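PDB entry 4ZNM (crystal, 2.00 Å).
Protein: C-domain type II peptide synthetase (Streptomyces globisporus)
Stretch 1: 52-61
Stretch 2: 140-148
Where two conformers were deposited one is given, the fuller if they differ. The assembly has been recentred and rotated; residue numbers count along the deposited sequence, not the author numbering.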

ATOM      1  N   TRP A  52       9.372   5.603  11.742  1.00 20.19           N
ATOM      2  CA  TRP A  52       9.465   4.909  13.020  1.00 20.31           C
ATOM      3  C   TRP A  52       9.968   5.869  14.085  1.00 19.94           C
ATOM      4  O   TRP A  52      10.955   6.592  13.851  1.00 19.54           O
ATOM      5  CB  TRP A  52      10.418   3.740  12.897  1.00 23.02           C
ATOM      6  CG  TRP A  52       9.896   2.609  12.117  1.00 22.02           C
ATOM      7  CD1 TRP A  52       9.311   1.492  12.610  1.00 28.39           C
ATOM      8  CD2 TRP A  52       9.900   2.472  10.701  1.00 20.47           C
ATOM      9  NE1 TRP A  52       8.959   0.662  11.596  1.00 24.91           N
ATOM     10  CE2 TRP A  52       9.302   1.242  10.409  1.00 26.93           C
ATOM     11  CE3 TRP A  52      10.342   3.276   9.658  1.00 27.79           C
ATOM     12  CZ2 TRP A  52       9.138   0.782   9.106  1.00 28.78           C
ATOM     13  CZ3 TRP A  52      10.188   2.831   8.366  1.00 29.38           C
ATOM     14  CH2 TRP A  52       9.592   1.584   8.094  1.00 29.06           C
ATOM     15  N   ARG A  53       9.326   5.870  15.244  1.00 19.82           N
ATOM     16  CA  ARG A  53       9.817   6.620  16.404  1.00 20.63           C
ATOM     17  C   ARG A  53      10.869   5.771  17.109  1.00 24.36           C
ATOM     18  O   ARG A  53      10.574   4.611  17.482  1.00 25.86           O
ATOM     19  CB  ARG A  53       8.641   6.950  17.346  1.00 23.24           C
ATOM     20  CG  ARG A  53       8.945   7.901  18.486  1.00 28.51           C
ATOM     21  CD  ARG A  53       9.086   9.348  18.035  1.00 26.83           C
ATOM     22  NE  ARG A  53       9.280  10.190  19.188  1.00 27.69           N
ATOM     23  CZ  ARG A  53       8.320  10.826  19.841  1.00 36.91           C
ATOM     24  NH1 ARG A  53       8.633  11.508  20.927  1.00 30.46           N
ATOM     25  NH2 ARG A  53       7.059  10.784  19.427  1.00 36.21           N
ATOM     26  N   LEU A  54      12.075   6.324  17.284  1.00 23.58           N
ATOM     27  CA  LEU A  54      13.206   5.603  17.926  1.00 23.10           C
ATOM     28  C   LEU A  54      13.535   6.147  19.307  1.00 24.13           C
ATOM     29  O   LEU A  54      13.729   7.338  19.456  1.00 21.84           O
ATOM     30  CB  LEU A  54      14.479   5.682  17.078  1.00 23.49           C
ATOM     31  CG  LEU A  54      14.377   5.260  15.612  1.00 28.03           C
ATOM     32  CD1 LEU A  54      15.763   5.401  14.921  1.00 23.04           C
ATOM     33  CD2 LEU A  54      13.888   3.865  15.513  1.00 26.77           C
ATOM     34  N   THR A  55      13.578   5.268  20.304  1.00 23.17           N
ATOM     35  CA  THR A  55      13.921   5.617  21.677  1.00 26.75           C
ATOM     36  C   THR A  55      15.241   4.950  22.027  1.00 26.74           C
ATOM     37  O   THR A  55      15.353   3.728  21.927  1.00 21.73           O
ATOM     38  CB  THR A  55      12.821   5.162  22.675  1.00 27.40           C
ATOM     39  OG1 THR A  55      11.550   5.671  22.228  1.00 29.47           O
ATOM     40  CG2 THR A  55      13.122   5.642  24.103  1.00 32.08           C
ATOM     41  N   GLY A  56      16.232   5.754  22.412  1.00 22.36           N
ATOM     42  CA  GLY A  56      17.537   5.235  22.762  1.00 25.98           C
ATOM     43  C   GLY A  56      18.607   6.003  22.031  1.00 25.54           C
ATOM     44  O   GLY A  56      18.309   6.776  21.133  1.00 22.90           O
ATOM     45  N   GLY A  57      19.852   5.801  22.434  1.00 23.74           N
ATOM     46  CA  GLY A  57      20.967   6.476  21.803  1.00 20.18           C
ATOM     47  C   GLY A  57      21.199   5.895  20.428  1.00 22.16           C
ATOM     48  O   GLY A  57      20.912   4.734  20.198  1.00 35.51           O
ATOM     49  N   ILE A  58      21.695   6.724  19.507  1.00 25.56           N
ATOM     50  CA  ILE A  58      21.961   6.302  18.132  1.00 29.56           C
ATOM     51  C   ILE A  58      23.365   6.708  17.786  1.00 28.99           C
ATOM     52  O   ILE A  58      23.732   7.859  18.015  1.00 25.82           O
ATOM     53  CB  ILE A  58      21.005   6.946  17.124  1.00 24.17           C
ATOM     54  CG1 ILE A  58      19.566   6.488  17.361  1.00 24.49           C
ATOM     55  CG2 ILE A  58      21.472   6.654  15.669  1.00 24.72           C
ATOM     56  CD1 ILE A  58      18.571   7.321  16.558  1.00 26.19           C
ATOM     57  N   ASP A  59      24.135   5.776  17.223  1.00 26.68           N
ATOM     58  CA  ASP A  59      25.425   6.120  16.610  1.00 23.80           C
ATOM     59  C   ASP A  59      25.189   6.251  15.108  1.00 22.98           C
ATOM     60  O   ASP A  59      25.003   5.255  14.407  1.00 19.27           O
ATOM     61  CB  ASP A  59      26.498   5.081  16.897  1.00 24.31           C
ATOM     62  CG  ASP A  59      27.859   5.502  16.362  1.00 29.21           C
ATOM     63  OD1 ASP A  59      28.482   6.359  16.998  1.00 31.32           O
ATOM     64  OD2 ASP A  59      28.296   5.006  15.307  1.00 28.77           O
ATOM     65  N   GLU A  60      25.200   7.482  14.612  1.00 21.88           N
ATOM     66  CA  GLU A  60      24.748   7.765  13.258  1.00 24.16           C
ATOM     67  C   GLU A  60      25.589   7.059  12.213  1.00 23.85           C
ATOM     68  O   GLU A  60      25.074   6.515  11.239  1.00 21.21           O
ATOM     69  CB  GLU A  60      24.785   9.266  13.025  1.00 19.71           C
ATOM     70  CG  GLU A  60      23.726  10.033  13.808  1.00 28.34           C
ATOM     71  CD  GLU A  60      23.983  11.550  13.866  1.00 28.32           C
ATOM     72  OE1 GLU A  60      24.786  12.091  13.052  1.00 25.69           O
ATOM     73  OE2 GLU A  60      23.390  12.201  14.775  1.00 26.82           O
ATOM     74  N   GLU A  61      26.896   7.042  12.431  0.61 18.18           N
ATOM     75  CA  GLU A  61      27.805   6.408  11.483  0.61 21.12           C
ATOM     76  C   GLU A  61      27.525   4.918  11.357  0.61 19.82           C
ATOM     77  O   GLU A  61      27.632   4.352  10.277  0.61 18.25           O
ATOM     78  CB  GLU A  61      29.260   6.627  11.911  0.61 29.04           C
ATOM     79  CG  GLU A  61      30.270   5.898  11.044  0.61 36.63           C
ATOM     80  CD  GLU A  61      31.702   6.201  11.445  0.61 52.94           C
ATOM     81  OE1 GLU A  61      32.605   5.451  11.016  0.61 60.01           O
ATOM     82  OE2 GLU A  61      31.920   7.182  12.189  0.61 51.42           O
ATOM     83  N   VAL A 140      16.216   9.236   6.155  1.00 19.46           N
ATOM     84  CA  VAL A 140      16.376  10.528   6.778  1.00 18.25           C
ATOM     85  C   VAL A 140      16.091  10.326   8.285  1.00 20.29           C
ATOM     86  O   VAL A 140      15.021   9.874   8.668  1.00 20.11           O
ATOM     87  CB  VAL A 140      15.442  11.567   6.161  1.00 21.54           C
ATOM     88  CG1 VAL A 140      15.623  12.905   6.822  1.00 23.33           C
ATOM     89  CG2 VAL A 140      15.687  11.673   4.658  1.00 25.83           C
ATOM     90  N   LEU A 141      17.062  10.674   9.118  1.00 17.18           N
ATOM     91  CA  LEU A 141      16.900  10.597  10.562  1.00 19.52           C
ATOM     92  C   LEU A 141      16.703  11.994  11.156  1.00 19.15           C
ATOM     93  O   LEU A 141      17.583  12.854  11.042  1.00 21.85           O
ATOM     94  CB  LEU A 141      18.122   9.911  11.169  1.00 21.37           C
ATOM     95  CG  LEU A 141      18.053   9.745  12.693  1.00 25.39           C
ATOM     96  CD1 LEU A 141      17.034   8.689  13.084  1.00 22.55           C
ATOM     97  CD2 LEU A 141      19.420   9.406  13.207  1.00 23.04           C
ATOM     98  N   GLY A 142      15.522  12.231  11.731  1.00 19.04           N
ATOM     99  CA  GLY A 142      15.266  13.470  12.440  1.00 21.75           C
ATOM    100  C   GLY A 142      15.430  13.303  13.942  1.00 19.84           C
ATOM    101  O   GLY A 142      14.653  12.602  14.568  1.00 17.84           O
ATOM    102  N   ARG A 143      16.432  13.939  14.534  1.00 18.68           N
ATOM    103  CA  ARG A 143      16.687  13.733  15.977  1.00 18.90           C
ATOM    104  C   ARG A 143      16.141  14.874  16.763  1.00 19.77           C
ATOM    105  O   ARG A 143      16.378  16.020  16.434  1.00 24.99           O
ATOM    106  CB  ARG A 143      18.165  13.580  16.238  1.00 18.85           C
ATOM    107  CG  ARG A 143      18.811  12.491  15.386  1.00 21.49           C
ATOM    108  CD  ARG A 143      20.227  12.201  15.839  1.00 21.02           C
ATOM    109  NE  ARG A 143      20.226  11.463  17.080  1.00 28.11           N
ATOM    110  CZ  ARG A 143      21.317  11.008  17.690  1.00 28.77           C
ATOM    111  NH1 ARG A 143      22.525  11.203  17.164  1.00 24.89           N
ATOM    112  NH2 ARG A 143      21.200  10.360  18.834  1.00 26.42           N
ATOM    113  N   PHE A 144      15.428  14.570  17.832  1.00 24.03           N
ATOM    114  CA  PHE A 144      15.030  15.600  18.779  1.00 23.73           C
ATOM    115  C   PHE A 144      16.100  15.885  19.822  1.00 23.23           C
ATOM    116  O   PHE A 144      16.364  17.044  20.171  1.00 23.65           O
ATOM    117  CB  PHE A 144      13.746  15.182  19.466  1.00 22.89           C
ATOM    118  CG  PHE A 144      12.618  14.933  18.498  1.00 23.57           C
ATOM    119  CD1 PHE A 144      11.991  15.987  17.853  1.00 25.64           C
ATOM    120  CD2 PHE A 144      12.186  13.648  18.239  1.00 28.80           C
ATOM    121  CE1 PHE A 144      10.941  15.751  16.970  1.00 27.76           C
ATOM    122  CE2 PHE A 144      11.141  13.421  17.372  1.00 32.45           C
ATOM    123  CZ  PHE A 144      10.525  14.474  16.733  1.00 30.48           C
ATOM    124  N   ASP A 145      16.667  14.820  20.357  1.00 24.30           N
ATOM    125  CA  ASP A 145      17.694  14.921  21.397  1.00 24.90           C
ATOM    126  C   ASP A 145      18.458  13.606  21.333  1.00 25.26           C
ATOM    127  O   ASP A 145      18.282  12.838  20.367  1.00 22.57           O
ATOM    128  CB  ASP A 145      17.087  15.221  22.773  1.00 25.11           C
ATOM    129  CG  ASP A 145      16.127  14.140  23.258  1.00 31.82           C
ATOM    130  OD1 ASP A 145      16.366  12.955  22.940  1.00 30.43           O
ATOM    131  OD2 ASP A 145      15.147  14.467  23.982  1.00 37.30           O
ATOM    132  N   GLN A 146      19.334  13.355  22.297  1.00 21.78           N
ATOM    133  CA  GLN A 146      20.288  12.249  22.183  1.00 24.18           C
ATOM    134  C   GLN A 146      19.599  10.885  22.335  1.00 26.96           C
ATOM    135  O   GLN A 146      20.215   9.843  22.090  1.00 27.80           O
ATOM    136  CB  GLN A 146      21.416  12.404  23.220  1.00 36.22           C
ATOM    137  CG  GLN A 146      22.439  13.480  22.853  1.00 33.36           C
ATOM    138  CD  GLN A 146      23.209  13.134  21.576  1.00 40.43           C
ATOM    139  OE1 GLN A 146      23.962  12.164  21.527  1.00 44.50           O
ATOM    140  NE2 GLN A 146      22.984  13.905  20.532  1.00 43.10           N
ATOM    141  N   LYS A 147      18.329  10.877  22.712  1.00 20.22           N
ATOM    142  CA  LYS A 147      17.638   9.593  22.925  1.00 22.51           C
ATOM    143  C   LYS A 147      16.247   9.495  22.287  1.00 23.91           C
ATOM    144  O   LYS A 147      15.556   8.475  22.458  1.00 20.02           O
ATOM    145  CB  LYS A 147      17.523   9.312  24.441  1.00 29.26           C
ATOM    146  CG  LYS A 147      16.800  10.389  25.213  1.00 47.63           C
ATOM    147  CD  LYS A 147      16.788  10.105  26.717  1.00 70.99           C
ATOM    148  CE  LYS A 147      16.118  11.231  27.488  1.00 83.26           C
ATOM    149  NZ  LYS A 147      16.837  12.523  27.327  1.00 83.90           N
ATOM    150  N   ASP A 148      15.832  10.529  21.547  1.00 28.75           N
ATOM    151  CA  ASP A 148      14.556  10.473  20.815  1.00 23.43           C
ATOM    152  C   ASP A 148      14.703  10.948  19.361  1.00 21.53           C
ATOM    153  O   ASP A 148      15.324  11.969  19.114  1.00 23.67           O
ATOM    154  CB  ASP A 148      13.547  11.313  21.581  1.00 24.48           C
ATOM    155  CG  ASP A 148      12.111  11.104  21.131  1.00 30.67           C
ATOM    156  OD1 ASP A 148      11.807  10.146  20.377  1.00 28.38           O
ATOM    157  OD2 ASP A 148      11.274  11.920  21.575  1.00 32.25           O
TER
HETATM  158  O   HOH W   1      11.070   8.261  21.773  1.00 30.28           O
HETATM  159  O   HOH W   2      22.796   9.287  21.087  1.00 32.66           O

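Two segments far apart in sequence meet where the strand 52-55 runs out into a loop and the chain around 144-148 turns a corner, burying 538 Å² in all. The backbones pair at Thr-55 and Asp-148, an antiparallel, non-hydrogen-bonded bridge with CA atoms 5.0 Å apart. Just beyond it, Gly-56 N donates to Lys-147 O at 2.8 Å in a nearly straight bond (172°). Lys-147 O also receives a CA-H...O contact from Thr-55 CA (3.4 Å), and Asp-148 CA makes one to Leu-54 O (3.5 Å). Gly-56 adopts phi/psi of 130/168, where a CB would be jammed against the carbonyl O of Thr-55, so the backbone itself calls for glycine. Past this point the carbonyls still draw on CA hydrogens: Gly-57 CA lies 3.5 Å from Gln-146 O, with an angle of 166° at the hydrogen.

Two arginine-acid pairs join the stretches, the arginine coming from the first stretch in one and from the second in the other. Arg-53 leaves its strand sideways; chi1 is t, chi2 turns to p and chi3 is t, which brings the guanidinium to the carboxylate of Asp-148. The match is two-pronged: NE of Arg-53 donates to OD1 of Asp-148 and NH1 of Arg-53 to OD2 of Asp-148, both at 2.8 Å and both close to linear. The acid meets this edge with chi1 t and chi2 of only 12°, while Phe-144 covers one face of the guanidinium, its CE2 lying 4.1 Å from Arg-53 NE. Asp-148 OD1 also accepts from a water at 2.5 Å, and the same water lies 2.7 Å from Thr-55 OG1, tying together the two side chains that share a face of the sheet at the bridge.

Arg-143 points toward the first stretch, and its m, t, p sequence ends with NH1 donating to Glu-60 OE2 at 2.7 Å (157°), a salt bridge. Glu-60 starts sideways from the first turn of a helix, but chi1 m and chi2 t extend its carboxylate to the edge of the guanidinium. Over one face of that group sits Ile-58, with CB 3.8 Å from Arg-143 NH2. A second water accepts from Arg-143 NH2 (3.0 Å) and Ile-58 N (3.2 Å) and donates to Gln-146 O (2.8 Å) and Gln-146 OE1 (3.1 Å), linking the loop to the turn.

Leu-141, chi1 t and chi2 p, sets CD1 4.0 Å from Leu-54 CD1, and Ile-58 CD1 lies about equally close to both of its methyls, 4.0 Å from CD1 and 4.0 Å from CD2 of Leu-141. Ile-58 is m, t, so its CD1 reaches out to meet the leucine.

The turn in the second stretch is braced from within. Asp-145, chi1 p, folds OD1 back to accept from Lys-147 N at 2.9 Å and, more weakly, from Asp-148 N at 2.8 Å, while Phe-144 N donates to Asp-148 O at 2.9 Å. Lys-147 offers mainly backbone to the contact, its side chain leading away.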